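Local coordinates for extracellular solute-binding protein (Bordetella parapertussis, PDB 3PU5), which probably captures a small solute, perhaps a polyamine, outside the cytoplasm for uptake, as periplasmic binding proteins of its family do, at residues E19-R22 against K23-E27. Residues are numbered along the deposited sequence; the frame is centred on the assembly and turned at random.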
ATOM      1  N   GLU A  19     -10.146  -6.682  11.645  1.00 15.39           N
ATOM      2  CA  GLU A  19     -10.951  -6.181  12.753  1.00 17.13           C
ATOM      3  C   GLU A  19     -11.430  -4.775  12.440  1.00 14.42           C
ATOM      4  O   GLU A  19     -12.559  -4.392  12.774  1.00 15.06           O
ATOM      5  CB  GLU A  19     -10.124  -6.157  14.037  1.00 18.65           C
ATOM      6  CG  GLU A  19      -9.639  -7.525  14.481  1.00 24.49           C
ATOM      7  CD  GLU A  19      -8.667  -7.445  15.650  1.00 29.32           C
ATOM      8  OE1 GLU A  19      -8.293  -6.313  16.051  1.00 32.63           O
ATOM      9  OE2 GLU A  19      -8.279  -8.522  16.164  1.00 38.55           O
ATOM     10  N   ASN A  20     -10.562  -4.000  11.800  1.00 12.37           N
ATOM     11  CA  ASN A  20     -10.915  -2.625  11.495  1.00 12.18           C
ATOM     12  C   ASN A  20     -11.825  -2.477  10.290  1.00 11.40           C
ATOM     13  O   ASN A  20     -12.658  -1.586  10.267  1.00 11.42           O
ATOM     14  CB  ASN A  20      -9.677  -1.739  11.427  1.00 12.67           C
ATOM     15  CG  ASN A  20      -9.183  -1.366  12.812  1.00 15.70           C
ATOM     16  OD1 ASN A  20      -9.728  -0.464  13.443  1.00 12.99           O
ATOM     17  ND2 ASN A  20      -8.174  -2.079  13.302  1.00 15.17           N
ATOM     18  N   VAL A  21     -11.684  -3.366   9.307  1.00 12.50           N
ATOM     19  CA  VAL A  21     -12.653  -3.432   8.224  1.00 11.14           C
ATOM     20  C   VAL A  21     -14.035  -3.754   8.784  1.00 11.59           C
ATOM     21  O   VAL A  21     -15.022  -3.162   8.375  1.00 10.62           O
ATOM     22  CB  VAL A  21     -12.286  -4.501   7.175  1.00 12.22           C
ATOM     23  CG1 VAL A  21     -13.447  -4.685   6.199  1.00 10.41           C
ATOM     24  CG2 VAL A  21     -11.007  -4.109   6.426  1.00 11.25           C
ATOM     25  N   ARG A  22     -14.097  -4.699   9.720  1.00 13.37           N
ATOM     26  CA  ARG A  22     -15.365  -5.077  10.342  1.00 13.96           C
ATOM     27  C   ARG A  22     -15.961  -3.893  11.099  1.00 12.03           C
ATOM     28  O   ARG A  22     -17.122  -3.542  10.920  1.00 13.62           O
ATOM     29  CB  ARG A  22     -15.180  -6.262  11.300  1.00 13.98           C
ATOM     30  CG  ARG A  22     -16.502  -6.744  11.920  1.00 18.85           C
ATOM     31  CD  ARG A  22     -16.313  -7.878  12.927  1.00 20.70           C
ATOM     32  NE  ARG A  22     -15.872  -9.119  12.286  1.00 26.55           N
ATOM     33  CZ  ARG A  22     -14.731  -9.741  12.571  1.00 29.62           C
ATOM     34  NH1 ARG A  22     -13.914  -9.243  13.495  1.00 29.74           N
ATOM     35  NH2 ARG A  22     -14.409 -10.866  11.942  1.00 30.37           N
ATOM     36  N   LYS A  23     -15.143  -3.278  11.941  1.00 13.78           N
ATOM     37  CA  LYS A  23     -15.585  -2.176  12.789  1.00 14.73           C
ATOM     38  C   LYS A  23     -16.007  -0.927  12.004  1.00 14.25           C
ATOM     39  O   LYS A  23     -17.011  -0.271  12.327  1.00 13.63           O
ATOM     40  CB  LYS A  23     -14.459  -1.820  13.762  1.00 13.68           C
ATOM     41  CG  LYS A  23     -14.817  -0.781  14.811  1.00 17.73           C
ATOM     42  CD  LYS A  23     -13.627  -0.527  15.726  1.00 22.86           C
ATOM     43  CE  LYS A  23     -13.993   0.344  16.917  1.00 29.91           C
ATOM     44  NZ  LYS A  23     -12.782   0.676  17.735  1.00 29.64           N
ATOM     45  N   HIS A  24     -15.239  -0.594  10.972  1.00 12.15           N
ATOM     46  CA  HIS A  24     -15.413   0.700  10.310  1.00 11.48           C
ATOM     47  C   HIS A  24     -16.073   0.652   8.940  1.00 12.75           C
ATOM     48  O   HIS A  24     -16.484   1.688   8.404  1.00 11.33           O
ATOM     49  CB  HIS A  24     -14.075   1.439  10.252  1.00 11.05           C
ATOM     50  CG  HIS A  24     -13.494   1.703  11.604  1.00 12.03           C
ATOM     51  ND1 HIS A  24     -14.087   2.556  12.510  1.00 12.68           N
ATOM     52  CD2 HIS A  24     -12.401   1.198  12.222  1.00 13.42           C
ATOM     53  CE1 HIS A  24     -13.373   2.580  13.620  1.00 14.09           C
ATOM     54  NE2 HIS A  24     -12.345   1.763  13.471  1.00 13.00           N
HETATM   55  N   MSE A  25     -16.182  -0.549   8.373  1.00 12.13           N
HETATM   56  CA  MSE A  25     -16.827  -0.699   7.074  1.00 11.03           C
HETATM   57  C   MSE A  25     -18.020  -1.655   7.117  1.00 11.94           C
HETATM   58  O   MSE A  25     -19.132  -1.272   6.772  1.00 11.41           O
HETATM   59  CB  MSE A  25     -15.805  -1.142   6.026  1.00 10.27           C
HETATM   60  CG  MSE A  25     -14.651  -0.149   5.857  1.00 10.72           C
HETATM   61 SE   MSE A  25     -13.351  -0.701   4.512  1.00 19.91          SE
HETATM   62  CE  MSE A  25     -12.525   1.053   4.201  1.00  8.92           C
ATOM     63  N   ALA A  26     -17.783  -2.894   7.545  1.00 10.76           N
ATOM     64  CA  ALA A  26     -18.824  -3.926   7.545  1.00 12.91           C
ATOM     65  C   ALA A  26     -19.973  -3.617   8.508  1.00 14.76           C
ATOM     66  O   ALA A  26     -21.132  -3.628   8.110  1.00 15.95           O
ATOM     67  CB  ALA A  26     -18.232  -5.289   7.845  1.00 12.69           C
ATOM     68  N   GLU A  27     -19.652  -3.323   9.767  1.00 14.14           N
ATOM     69  CA  GLU A  27     -20.690  -3.068  10.771  1.00 16.07           C
ATOM     70  C   GLU A  27     -21.557  -1.830  10.474  1.00 16.61           C
ATOM     71  O   GLU A  27     -22.782  -1.926  10.473  1.00 16.54           O
ATOM     72  CB  GLU A  27     -20.104  -3.033  12.187  1.00 14.67           C
ATOM     73  CG  GLU A  27     -19.767  -4.421  12.744  1.00 15.95           C
ATOM     74  CD  GLU A  27     -18.908  -4.373  14.008  1.00 19.64           C
ATOM     75  OE1 GLU A  27     -18.665  -3.266  14.530  1.00 22.55           O
ATOM     76  OE2 GLU A  27     -18.473  -5.444  14.488  1.00 23.86           O
TER
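Val21 O receives two backbone bonds, one from Met25 N and one from Ala26 N, each 2.9 Å long, and the helix changes its hydrogen-bonding pattern at this carbonyl. Up to here the turns are alpha-helical, with Lys23 N on Glu19 O and His24 N on Asn20 O. From here the step widens by one residue: Ala26 N meets Val21 O in the carbonyl plane at 167°, whereas the Met25 bond comes from above that plane and is more bent, at 139°. Glu27 N then reaches Arg22 O at 2.8 Å, a second i to i+5 bond.

Among the polar side chains, Asn20 and His24 run side by side with amide and ring nearly coplanar, 8° apart. Asn20 OD1 lies at the imidazole edge, 3.4 Å from His24 CD2, while Asn20 ND2 bonds back to Ser16 O; Lys23 CG covers one ring face. Arg22 lays its CG against the Glu27 carboxylate oxygen OE2, 3.5 Å away. Its chain bends at the third torsion, and with Arg22 NE 5.0 Å from Glu27 OE2 the opposite charges are near but form no salt bridge.

The apolar contact is Val21 CG1 against Met25 CB, 4.3 Å apart.

Such a bifurcated carbonyl followed by i+5 bonding marks a pi-bulge, here within the helix of the beta-alpha-beta unit formed with strands 7-12 and 36-41.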